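Local coordinates for protein glutamate racemase (Francisella tularensis subsp. tularensis, PDB 3OUT) that is a two-domain enzyme of the aspartate/glutamate/hydantoin racemase family, with D-glutamic acid bound in the model between its parallel-sheet domains, at residues I80-K85 against D99-G104; G115-P120 against N144-F149; S151-G156 against Y189-E194; Q180-G185 against K198-K203. One frame throughout, in Å; residues are numbered along the deposited sequence.

Contact 1 of 4, residues I80-K85 against D99-G104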
loop_
_atom_site.group_PDB
_atom_site.type_symbol
_atom_site.label_atom_id
_atom_site.label_comp_id
_atom_site.label_asym_id
_atom_site.label_seq_id
_atom_site.Cartn_x
_atom_site.Cartn_y
_atom_site.Cartn_z
ATOM N N ILE B 80 -10.741 -4.625 13.075
ATOM C CA ILE B 80 -9.332 -4.667 13.528
ATOM C C ILE B 80 -9.218 -5.338 14.903
ATOM O O ILE B 80 -8.346 -6.176 15.114
ATOM C CB ILE B 80 -8.709 -3.251 13.558
ATOM C CG1 ILE B 80 -8.701 -2.650 12.148
ATOM C CG2 ILE B 80 -7.253 -3.291 14.119
ATOM C CD1 ILE B 80 -8.296 -1.138 12.092
ATOM N N SER B 81 -10.117 -5.000 15.820
ATOM C CA SER B 81 -10.077 -5.659 17.154
ATOM C C SER B 81 -10.227 -7.177 17.084
ATOM O O SER B 81 -9.608 -7.917 17.844
ATOM C CB SER B 81 -11.198 -5.117 18.028
ATOM O OG SER B 81 -11.037 -3.702 18.311
ATOM N N ALA B 82 -11.108 -7.638 16.223
ATOM C CA ALA B 82 -11.378 -9.052 16.060
ATOM C C ALA B 82 -10.182 -9.855 15.549
ATOM O O ALA B 82 -9.963 -11.028 15.917
ATOM C CB ALA B 82 -12.524 -9.237 15.060
ATOM N N ILE B 83 -9.440 -9.234 14.634
ATOM C CA ILE B 83 -8.475 -9.947 13.800
ATOM C C ILE B 83 -7.027 -9.594 14.068
ATOM O O ILE B 83 -6.162 -10.458 13.879
ATOM C CB ILE B 83 -8.843 -9.772 12.292
ATOM C CG1 ILE B 83 -10.119 -10.571 12.018
ATOM C CG2 ILE B 83 -7.685 -10.125 11.339
ATOM C CD1 ILE B 83 -10.945 -10.105 10.790
ATOM N N ALA B 84 -6.764 -8.365 14.523
ATOM C CA ALA B 84 -5.405 -7.830 14.642
ATOM C C ALA B 84 -5.043 -7.263 15.976
ATOM O O ALA B 84 -3.987 -6.627 16.105
ATOM C CB ALA B 84 -5.153 -6.762 13.507
ATOM N N LYS B 85 -5.837 -7.533 17.028
ATOM C CA LYS B 85 -5.526 -6.970 18.331
ATOM C C LYS B 85 -4.139 -7.368 18.781
ATOM O O LYS B 85 -3.403 -6.539 19.295
ATOM C CB LYS B 85 -6.556 -7.411 19.382
ATOM C CG LYS B 85 -6.408 -6.753 20.752
ATOM C CD LYS B 85 -7.533 -7.194 21.691
ATOM C CE LYS B 85 -7.500 -8.667 22.052
ATOM N NZ LYS B 85 -8.388 -8.945 23.250
ATOM N N ASP B 99 -9.630 -2.101 23.408
ATOM C CA ASP B 99 -10.345 -2.450 22.140
ATOM C C ASP B 99 -11.843 -2.553 22.352
ATOM O O ASP B 99 -12.311 -2.870 23.452
ATOM C CB ASP B 99 -9.816 -3.725 21.505
ATOM C CG ASP B 99 -10.227 -4.947 22.243
ATOM O OD1 ASP B 99 -9.597 -5.265 23.286
ATOM O OD2 ASP B 99 -11.226 -5.559 21.830
ATOM N N VAL B 100 -12.607 -2.279 21.299
ATOM C CA VAL B 100 -14.070 -2.222 21.410
ATOM C C VAL B 100 -14.728 -3.576 21.635
ATOM O O VAL B 100 -15.816 -3.616 22.199
ATOM C CB VAL B 100 -14.754 -1.536 20.200
ATOM C CG1 VAL B 100 -14.564 -0.035 20.262
ATOM C CG2 VAL B 100 -14.262 -2.099 18.780
ATOM N N ILE B 101 -14.114 -4.691 21.224
ATOM C CA ILE B 101 -14.705 -5.992 21.481
ATOM C C ILE B 101 -14.631 -6.303 22.973
ATOM O O ILE B 101 -15.617 -6.769 23.547
ATOM C CB ILE B 101 -14.095 -7.101 20.609
ATOM C CG1 ILE B 101 -14.412 -6.830 19.133
ATOM C CG2 ILE B 101 -14.598 -8.492 21.030
ATOM C CD1 ILE B 101 -13.937 -7.908 18.183
ATOM N N THR B 102 -13.487 -6.022 23.599
ATOM C CA THR B 102 -13.400 -6.158 25.080
ATOM C C THR B 102 -14.488 -5.355 25.770
ATOM O O THR B 102 -15.113 -5.831 26.733
ATOM C CB THR B 102 -11.985 -5.754 25.580
ATOM O OG1 THR B 102 -11.017 -6.611 24.956
ATOM C CG2 THR B 102 -11.873 -5.844 27.097
ATOM N N ALA B 103 -14.724 -4.152 25.301
ATOM C CA ALA B 103 -15.803 -3.308 25.826
ATOM C C ALA B 103 -17.178 -3.948 25.652
ATOM O O ALA B 103 -17.976 -4.004 26.588
ATOM C CB ALA B 103 -15.767 -1.922 25.160
ATOM N N GLY B 104 -17.475 -4.431 24.441
ATOM C CA GLY B 104 -18.757 -5.101 24.205
ATOM C C GLY B 104 -18.974 -6.303 25.105
ATOM O O GLY B 104 -20.080 -6.504 25.626
HETATM O O HOH W 1 -10.826 -8.334 22.188
#
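Helix 80-85 and the start of helix 100-104 pass with their axes 9.6 Å apart at closest and their directions 120° apart, and the backbones come nearest where Ser-81 faces Asp-99. At that point Ser-81 OG lies 3.4 Å from Asp-99 CB and also touches Val-100 CG2; its own hydrogen bond goes to the carbonyl O of Cys-77, just ahead of that helix. Beside it, Ile-101 reaches across with CD1, 3.7 Å from Ala-82 CB, forming the apolar flank. The polar flank belongs to Asp-99, which caps the second helix: Thr-102 N meets OD2 from above the carboxylate plane at 2.9 Å, while Thr-102 OG1 gives a 2.6 Å bond to OD1 on its syn side. With its carboxylate turned to the helix start, Asp-99 is crossed at about a right angle by Lys-85. Lys-85 CD lies 3.2 Å from Asp-99 OD1, a bend at chi3 (66°) turns CE off the extended line, and the salt bridge from Lys-85 NZ to Asp-99 OD1 is long, 3.9 Å. One water bridges the pair, accepting from Lys-85 NZ at 2.7 Å and donating to Asp-99 OD2. An aspartate N-cap at a strand-to-helix junction, packed on the preceding helix, belongs to the alpha/beta architecture of this racemase domain.

Contact 2 of 4, residues G115-P120 against N144-F149; sequences GVIATP and NPCGLF
Ile-117 holds CG1 between its backbone N and carbonyl carbon (chi1 49°), which puts CG2 beside N and toward Cys-146, whose SG is likewise set beside its own N (chi1 -63°). The two meet at 3.5 Å, CG2 against SG, and the sulfur also lies close to Ile-117 CB. The other branch ends in CD1, which sits at the edge of the Phe-149 ring, near its plane, 4.3 Å from CE2. Two backbone bonds join the chains: Asn-144 N donates to Val-116 O at 3.0 Å, and Cys-146 N donates to Ala-118 O at 3.1 Å. Between them Asn-144 O receives just a CA-H contact from Ile-117 CA at 3.4 Å, and this buried oxygen has no hydrogen-bond partner in the model. Where the strands give out, packing takes over, with Pro-120 CG 3.9 Å from Gly-147 CA and its ring beside Pro-145 CB. Phe-149 also meets Tyr-170 and Tyr-189 edge-to-face, and Leu-148 packs on Leu-148 of the second subunit. Neighbouring parallel strands of an alpha/beta sheet meet here, and the loop after strand 113-118 brings Thr-119, N-cap of helix 120-125, to the bound D-glutamic acid.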
loop_
_atom_site.group_PDB
_atom_site.type_symbol
_atom_site.label_atom_id
_atom_site.label_comp_id
_atom_site.label_asym_id
_atom_site.label_seq_id
_atom_site.Cartn_x
_atom_site.Cartn_y
_atom_site.Cartn_z
ATOM N N GLY B 115 -27.058 -11.995 21.032
ATOM C CA GLY B 115 -26.863 -11.884 19.610
ATOM C C GLY B 115 -25.764 -10.893 19.287
ATOM O O GLY B 115 -25.539 -9.940 20.013
ATOM N N VAL B 116 -25.099 -11.133 18.165
ATOM C CA VAL B 116 -24.052 -10.226 17.625
ATOM C C VAL B 116 -24.256 -10.024 16.129
ATOM O O VAL B 116 -24.415 -10.981 15.372
ATOM C CB VAL B 116 -22.658 -10.820 17.836
ATOM C CG1 VAL B 116 -21.557 -9.827 17.403
ATOM C CG2 VAL B 116 -22.453 -11.126 19.313
ATOM N N ILE B 117 -24.181 -8.768 15.712
ATOM C CA ILE B 117 -24.112 -8.429 14.282
ATOM C C ILE B 117 -22.845 -7.639 14.069
ATOM O O ILE B 117 -22.464 -6.820 14.918
ATOM C CB ILE B 117 -25.334 -7.634 13.735
ATOM C CG1 ILE B 117 -25.692 -6.417 14.613
ATOM C CG2 ILE B 117 -26.543 -8.597 13.600
ATOM C CD1 ILE B 117 -26.741 -5.441 14.039
ATOM N N ALA B 118 -22.216 -7.851 12.910
ATOM C CA ALA B 118 -20.947 -7.206 12.610
ATOM C C ALA B 118 -20.598 -7.419 11.159
ATOM O O ALA B 118 -21.323 -8.093 10.434
ATOM C CB ALA B 118 -19.798 -7.777 13.557
ATOM N N THR B 119 -19.448 -6.906 10.759
ATOM C CA THR B 119 -18.981 -7.138 9.389
ATOM C C THR B 119 -18.722 -8.619 9.126
ATOM O O THR B 119 -18.499 -9.417 10.050
ATOM C CB THR B 119 -17.679 -6.403 9.075
ATOM O OG1 THR B 119 -16.637 -6.932 9.918
ATOM C CG2 THR B 119 -17.768 -4.879 9.238
ATOM N N PRO B 120 -18.733 -8.999 7.849
ATOM C CA PRO B 120 -18.362 -10.388 7.528
ATOM C C PRO B 120 -17.028 -10.816 8.129
ATOM O O PRO B 120 -16.938 -11.919 8.696
ATOM C CB PRO B 120 -18.374 -10.381 5.977
ATOM C CG PRO B 120 -19.367 -9.379 5.645
ATOM C CD PRO B 120 -19.135 -8.265 6.637
ATOM N N ASN B 144 -24.523 -13.078 13.256
ATOM C CA ASN B 144 -24.897 -12.956 11.842
ATOM C C ASN B 144 -24.210 -11.746 11.205
ATOM O O ASN B 144 -24.338 -10.660 11.710
ATOM C CB ASN B 144 -26.414 -12.841 11.679
ATOM C CG ASN B 144 -26.905 -13.290 10.300
ATOM O OD1 ASN B 144 -26.375 -14.245 9.727
ATOM N ND2 ASN B 144 -27.946 -12.616 9.783
ATOM N N PRO B 145 -23.518 -11.949 10.051
ATOM C CA PRO B 145 -22.935 -10.791 9.362
ATOM C C PRO B 145 -24.008 -9.903 8.699
ATOM O O PRO B 145 -25.069 -10.393 8.312
ATOM C CB PRO B 145 -22.010 -11.432 8.329
ATOM C CG PRO B 145 -22.535 -12.720 8.079
ATOM C CD PRO B 145 -23.257 -13.191 9.320
ATOM N N CYS B 146 -23.746 -8.595 8.598
ATOM C CA CYS B 146 -24.666 -7.669 7.943
ATOM C C CYS B 146 -23.907 -6.921 6.864
ATOM O O CYS B 146 -23.731 -5.701 6.944
ATOM C CB CYS B 146 -25.251 -6.685 8.933
ATOM S SG CYS B 146 -26.270 -7.450 10.265
ATOM N N GLY B 147 -23.455 -7.657 5.853
ATOM C CA GLY B 147 -22.473 -7.124 4.896
ATOM C C GLY B 147 -22.772 -5.766 4.287
ATOM O O GLY B 147 -21.877 -4.911 4.200
ATOM N N LEU B 148 -24.028 -5.538 3.879
ATOM C CA LEU B 148 -24.399 -4.292 3.214
ATOM C C LEU B 148 -24.468 -3.076 4.117
ATOM O O LEU B 148 -24.401 -1.941 3.608
ATOM C CB LEU B 148 -25.728 -4.409 2.470
ATOM C CG LEU B 148 -26.129 -3.342 1.431
ATOM C CD1 LEU B 148 -25.011 -3.049 0.383
ATOM C CD2 LEU B 148 -27.421 -3.767 0.715
ATOM N N PHE B 149 -24.554 -3.268 5.438
ATOM C CA PHE B 149 -24.812 -2.108 6.285
ATOM C C PHE B 149 -23.763 -0.975 6.177
ATOM O O PHE B 149 -24.116 0.208 6.167
ATOM C CB PHE B 149 -24.914 -2.516 7.763
ATOM C CG PHE B 149 -26.278 -3.003 8.242
ATOM C CD1 PHE B 149 -27.412 -3.050 7.436
ATOM C CD2 PHE B 149 -26.387 -3.440 9.555
ATOM C CE1 PHE B 149 -28.632 -3.457 7.952
ATOM C CE2 PHE B 149 -27.602 -3.914 10.065
ATOM C CZ PHE B 149 -28.718 -3.887 9.274
#

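Contact 3 of 4, residues S151-G156 against Y189-E194; sequences SMIEEG and YPIIKE
Ile-153 projects from helix 151-154 onto Ile-192, its CG1 lying 3.8 Å from Ile-192 CG2, and its terminal CD1 touches both CG1 and CG2 of the same partner. The two branched chains cross obliquely. Because Ile-153 carries CG1 beside its backbone N (chi1 -71°) and CG2 anti to that N, its branches part: the longer one runs to Ile-192, whereas CG2 meets Ile-191 CG2 at 4.1 Å. Ile-153 CD1 also approaches Tyr-189 CD1, 4.5 Å away, obliquely to the ring. The second helix residue in the contact is the selenomethionine Met-152. Its chain is extended as far as SE and then bent at chi3 (78°), placing CE 3.9 Å from Ile-192 CD1. Thus Ile-192 is met by two consecutive helix residues, Met-152 at CD1 and Ile-153 at CG2 and CG1, in a wholly apolar contact without a hydrogen bond across it. Past the helix, Gly-156 has positive phi and completes a Schellman motif, its N bonded to Ile-153 O at 3.0 Å. In the fold, the helix packs Met-152 against Val-163 and Val-166 of helix 161-171, while Ile-153 also touches Met-251 and Phe-252 of helix 245-253. Ser-151 and Met-152 reach the second subunit, and the 3-10 segment 189-191 leads through Ile-192 into helix 193-199, which is followed by strand 203-205.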
loop_
_atom_site.group_PDB
_atom_site.type_symbol
_atom_site.label_atom_id
_atom_site.label_comp_id
_atom_site.label_asym_id
_atom_site.label_seq_id
_atom_site.Cartn_x
_atom_site.Cartn_y
_atom_site.Cartn_z
ATOM N N SER B 151 -21.650 0.088 3.719
ATOM C CA SER B 151 -21.777 0.945 2.528
ATOM C C SER B 151 -23.102 1.729 2.519
ATOM O O SER B 151 -23.137 2.897 2.176
ATOM C CB SER B 151 -21.633 0.116 1.269
ATOM O OG SER B 151 -21.687 1.016 0.153
HETATM N N MSE B 152 -24.179 1.060 2.909
HETATM C CA MSE B 152 -25.522 1.631 2.982
HETATM C C MSE B 152 -25.474 2.916 3.815
HETATM O O MSE B 152 -25.968 3.964 3.393
HETATM C CB MSE B 152 -26.495 0.596 3.611
HETATM C CG MSE B 152 -27.874 1.068 3.689
HETATM SE SE MSE B 152 -29.017 -0.246 4.572
HETATM C CE MSE B 152 -28.408 0.197 6.388
ATOM N N ILE B 153 -24.842 2.824 4.977
ATOM C CA ILE B 153 -24.788 3.936 5.912
ATOM C C ILE B 153 -23.868 5.040 5.376
ATOM O O ILE B 153 -24.171 6.245 5.461
ATOM C CB ILE B 153 -24.381 3.415 7.327
ATOM C CG1 ILE B 153 -25.555 2.615 7.916
ATOM C CG2 ILE B 153 -23.959 4.544 8.273
ATOM C CD1 ILE B 153 -25.123 1.742 9.088
ATOM N N GLU B 154 -22.740 4.636 4.789
ATOM C CA GLU B 154 -21.802 5.619 4.228
ATOM C C GLU B 154 -22.392 6.346 3.027
ATOM O O GLU B 154 -22.000 7.482 2.751
ATOM C CB GLU B 154 -20.450 5.000 3.892
ATOM C CG GLU B 154 -19.687 4.579 5.174
ATOM C CD GLU B 154 -18.297 4.058 4.941
ATOM O OE1 GLU B 154 -17.867 3.965 3.766
ATOM O OE2 GLU B 154 -17.608 3.723 5.933
ATOM N N GLU B 155 -23.340 5.707 2.337
ATOM C CA GLU B 155 -24.035 6.336 1.212
ATOM C C GLU B 155 -25.211 7.197 1.658
ATOM O O GLU B 155 -25.914 7.761 0.825
ATOM C CB GLU B 155 -24.518 5.284 0.245
ATOM C CG GLU B 155 -23.408 4.566 -0.473
ATOM C CD GLU B 155 -22.571 5.489 -1.325
ATOM O OE1 GLU B 155 -23.117 6.490 -1.863
ATOM O OE2 GLU B 155 -21.338 5.254 -1.419
ATOM N N GLY B 156 -25.452 7.250 2.956
ATOM C CA GLY B 156 -26.487 8.138 3.507
ATOM C C GLY B 156 -27.833 7.506 3.735
ATOM O O GLY B 156 -28.787 8.234 4.064
ATOM N N TYR B 189 -23.182 0.763 13.036
ATOM C CA TYR B 189 -24.562 0.277 13.229
ATOM C C TYR B 189 -25.390 1.131 14.195
ATOM O O TYR B 189 -26.604 1.194 14.008
ATOM C CB TYR B 189 -24.612 -1.192 13.623
ATOM C CG TYR B 189 -23.956 -2.158 12.643
ATOM C CD1 TYR B 189 -23.492 -1.757 11.366
ATOM C CD2 TYR B 189 -23.830 -3.506 12.977
ATOM C CE1 TYR B 189 -22.873 -2.679 10.522
ATOM C CE2 TYR B 189 -23.258 -4.399 12.139
ATOM C CZ TYR B 189 -22.814 -3.997 10.895
ATOM O OH TYR B 189 -22.201 -4.938 10.098
ATOM N N PRO B 190 -24.774 1.731 15.232
ATOM C CA PRO B 190 -25.604 2.607 16.105
ATOM C C PRO B 190 -26.332 3.755 15.367
ATOM O O PRO B 190 -27.378 4.195 15.842
ATOM C CB PRO B 190 -24.595 3.121 17.134
ATOM C CG PRO B 190 -23.547 2.016 17.227
ATOM C CD PRO B 190 -23.413 1.586 15.785
ATOM N N ILE B 191 -25.830 4.219 14.219
ATOM C CA ILE B 191 -26.526 5.222 13.386
ATOM C C ILE B 191 -27.928 4.822 13.022
ATOM O O ILE B 191 -28.812 5.694 12.937
ATOM C CB ILE B 191 -25.740 5.453 12.037
ATOM C CG1 ILE B 191 -24.415 6.148 12.362
ATOM C CG2 ILE B 191 -26.564 6.246 10.954
ATOM C CD1 ILE B 191 -24.558 7.655 12.713
ATOM N N ILE B 192 -28.140 3.524 12.808
ATOM C CA ILE B 192 -29.422 2.983 12.395
ATOM C C ILE B 192 -30.155 2.246 13.535
ATOM O O ILE B 192 -31.032 1.429 13.277
ATOM C CB ILE B 192 -29.334 2.085 11.115
ATOM C CG1 ILE B 192 -28.478 0.823 11.333
ATOM C CG2 ILE B 192 -28.833 2.921 9.898
ATOM C CD1 ILE B 192 -28.662 -0.257 10.265
ATOM N N LYS B 193 -29.771 2.525 14.770
ATOM C CA LYS B 193 -30.331 1.782 15.899
ATOM C C LYS B 193 -31.857 1.849 15.966
ATOM O O LYS B 193 -32.504 0.855 16.350
ATOM C CB LYS B 193 -29.729 2.232 17.228
ATOM C CG LYS B 193 -30.025 3.648 17.716
ATOM C CD LYS B 193 -29.390 3.856 19.094
ATOM C CE LYS B 193 -28.946 5.285 19.348
ATOM N NZ LYS B 193 -29.810 6.331 18.731
ATOM N N GLU B 194 -32.420 2.995 15.605
ATOM C CA GLU B 194 -33.890 3.141 15.607
ATOM C C GLU B 194 -34.561 2.206 14.608
ATOM O O GLU B 194 -35.614 1.635 14.907
ATOM C CB GLU B 194 -34.313 4.587 15.340
ATOM C CG GLU B 194 -33.936 5.578 16.416
ATOM C CD GLU B 194 -34.517 6.993 16.182
ATOM O OE1 GLU B 194 -35.369 7.162 15.267
ATOM O OE2 GLU B 194 -34.130 7.933 16.943
#

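Contact 4 of 4, residues Q180-G185 against K198-K203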
loop_
_atom_site.group_PDB
_atom_site.type_symbol
_atom_site.label_atom_id
_atom_site.label_comp_id
_atom_site.label_asym_id
_atom_site.label_seq_id
_atom_site.Cartn_x
_atom_site.Cartn_y
_atom_site.Cartn_z
ATOM N N GLN B 180 -31.324 -11.953 24.612
ATOM C CA GLN B 180 -31.540 -10.933 25.638
ATOM C C GLN B 180 -30.985 -9.562 25.291
ATOM O O GLN B 180 -31.383 -8.547 25.867
ATOM C CB GLN B 180 -30.971 -11.419 26.954
ATOM C CG GLN B 180 -31.721 -12.634 27.515
ATOM C CD GLN B 180 -31.012 -13.261 28.683
ATOM O OE1 GLN B 180 -29.872 -13.719 28.566
ATOM N NE2 GLN B 180 -31.687 -13.285 29.837
ATOM N N ALA B 181 -30.019 -9.542 24.369
ATOM C CA ALA B 181 -29.425 -8.291 23.909
ATOM C C ALA B 181 -28.760 -8.576 22.567
ATOM O O ALA B 181 -28.426 -9.737 22.237
ATOM C CB ALA B 181 -28.363 -7.774 24.882
ATOM N N LEU B 182 -28.612 -7.527 21.792
ATOM C CA LEU B 182 -27.968 -7.588 20.480
ATOM C C LEU B 182 -26.777 -6.629 20.514
ATOM O O LEU B 182 -26.953 -5.405 20.676
ATOM C CB LEU B 182 -28.932 -7.152 19.370
ATOM C CG LEU B 182 -28.329 -7.243 17.953
ATOM C CD1 LEU B 182 -28.029 -8.678 17.459
ATOM C CD2 LEU B 182 -29.211 -6.546 16.917
ATOM N N ILE B 183 -25.574 -7.171 20.314
ATOM C CA ILE B 183 -24.371 -6.344 20.209
ATOM C C ILE B 183 -24.296 -5.729 18.826
ATOM O O ILE B 183 -24.269 -6.440 17.792
ATOM C CB ILE B 183 -23.077 -7.126 20.507
ATOM C CG1 ILE B 183 -23.104 -7.649 21.952
ATOM C CG2 ILE B 183 -21.828 -6.230 20.342
ATOM C CD1 ILE B 183 -21.923 -8.506 22.317
ATOM N N LEU B 184 -24.249 -4.395 18.817
ATOM C CA LEU B 184 -23.989 -3.628 17.596
ATOM C C LEU B 184 -22.448 -3.619 17.359
ATOM O O LEU B 184 -21.700 -2.637 17.711
ATOM C CB LEU B 184 -24.545 -2.204 17.750
ATOM C CG LEU B 184 -26.042 -2.121 18.033
ATOM C CD1 LEU B 184 -26.481 -0.636 18.037
ATOM C CD2 LEU B 184 -26.845 -2.980 17.019
ATOM N N GLY B 185 -21.973 -4.743 16.826
ATOM C CA GLY B 185 -20.542 -5.054 16.724
ATOM C C GLY B 185 -19.830 -4.492 15.503
ATOM O O GLY B 185 -18.877 -5.081 15.013
ATOM N N LYS B 198 -36.966 -1.290 15.607
ATOM C CA LYS B 198 -38.310 -1.599 15.008
ATOM C C LYS B 198 -38.481 -3.072 14.618
ATOM O O LYS B 198 -39.594 -3.621 14.692
ATOM C CB LYS B 198 -38.578 -0.783 13.734
ATOM C CG LYS B 198 -39.064 0.647 13.852
ATOM C CD LYS B 198 -39.201 1.222 12.430
ATOM C CE LYS B 198 -40.001 2.515 12.351
ATOM N NZ LYS B 198 -39.326 3.644 13.071
ATOM N N ILE B 199 -37.395 -3.700 14.168
ATOM C CA ILE B 199 -37.410 -5.081 13.692
ATOM C C ILE B 199 -37.192 -6.101 14.822
ATOM O O ILE B 199 -37.808 -7.175 14.850
ATOM C CB ILE B 199 -36.291 -5.298 12.640
ATOM C CG1 ILE B 199 -36.332 -4.234 11.523
ATOM C CG2 ILE B 199 -36.327 -6.706 12.098
ATOM C CD1 ILE B 199 -37.713 -3.937 10.921
ATOM N N LEU B 200 -36.290 -5.773 15.739
ATOM C CA LEU B 200 -35.878 -6.692 16.765
ATOM C C LEU B 200 -35.890 -5.950 18.077
ATOM O O LEU B 200 -34.967 -5.210 18.408
ATOM C CB LEU B 200 -34.487 -7.243 16.420
ATOM C CG LEU B 200 -34.002 -8.431 17.220
ATOM C CD1 LEU B 200 -34.898 -9.638 16.909
ATOM C CD2 LEU B 200 -32.535 -8.725 16.902
ATOM N N ASP B 201 -36.963 -6.156 18.821
ATOM C CA ASP B 201 -37.239 -5.430 20.046
ATOM C C ASP B 201 -36.470 -6.012 21.235
ATOM O O ASP B 201 -37.030 -6.693 22.106
ATOM C CB ASP B 201 -38.751 -5.477 20.304
ATOM C CG ASP B 201 -39.173 -4.575 21.432
ATOM O OD1 ASP B 201 -38.552 -3.490 21.612
ATOM O OD2 ASP B 201 -40.141 -4.954 22.146
ATOM N N VAL B 202 -35.157 -5.785 21.247
ATOM C CA VAL B 202 -34.303 -6.222 22.353
ATOM C C VAL B 202 -33.301 -5.139 22.700
ATOM O O VAL B 202 -33.122 -4.201 21.922
ATOM C CB VAL B 202 -33.569 -7.530 22.000
ATOM C CG1 VAL B 202 -34.553 -8.622 21.689
ATOM C CG2 VAL B 202 -32.637 -7.323 20.836
ATOM N N LYS B 203 -32.658 -5.257 23.860
ATOM C CA LYS B 203 -31.660 -4.299 24.299
ATOM C C LYS B 203 -30.519 -4.257 23.269
ATOM O O LYS B 203 -29.973 -5.294 22.946
ATOM C CB LYS B 203 -31.120 -4.688 25.674
ATOM C CG LYS B 203 -29.975 -3.822 26.233
ATOM C CD LYS B 203 -29.716 -4.084 27.755
ATOM C CE LYS B 203 -28.614 -5.169 28.078
ATOM N NZ LYS B 203 -28.642 -5.796 29.490
HETATM O O HOH W 2 -33.733 -7.165 25.727
#
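The contact closes a beta-alpha-beta unit, in which strand 181-184 is followed by helix 193-199 and then by strand 203-205, returning parallel beside the first. At the return point Ala-181 and Lys-203 are nearest, with CA atoms 4.6 Å apart. Leu-182 N donates to Lys-203 O, 2.9 Å away, and the same oxygen lies 3.2 Å from Ala-181 CA as a CA-H contact. A bridging water joins the chains one step earlier, donating to Gln-180 O at 2.7 Å and accepting from Lys-203 N. The apolar part is carried by Leu-182. Its CB meets Val-202 CG2 at 4.0 Å, while CD2 touches Leu-200 CD2, the two leucine chains crossing at about a right angle. Val-202 carries CG2 between its backbone N and carbonyl carbon (chi1 -59° for CG1), which turns this methyl toward the strand. On the outer side the exposed Lys-203 lays CE 4.1 Å from Ala-181 CB. Gln-180 OE1 accepts from the backbone N atoms of Asn-112 and Thr-113. Between the two segments one direct backbone bond forms, and Leu-182 also pairs with Ile-205 further along; water extends the pairing at the exposed end, with leucine and valine side chains packing on the inner side.

In the fold
Contacts 2 and 4 share the four-stranded sheet, where strands 113-118 and 181-184 are neighbours; probable hydrogen bonds join them, Gly-115 O to Ile-183 N at 2.8 Å and Ile-117 O to Gly-185 N at 2.9 Å. Contact 3 leans on both: Tyr-189 OH lies 3.3 Å from Ala-118 O, a probable hydrogen bond, and Pro-190 packs on Leu-184. Contacts 2 and 3, with centres 12 Å apart, both also touch the second subunit. Contact 1 does not touch contacts 2 or 3 but meets contact 4, Gly-104 O lying 4.3 Å from Ile-183 CD1. Around D-glutamic acid the side chains of Thr-119, Val-100 and Tyr-189 lie at about 4, 6 and 7 Å, whereas Leu-182 of contact 4 is about 14 Å away.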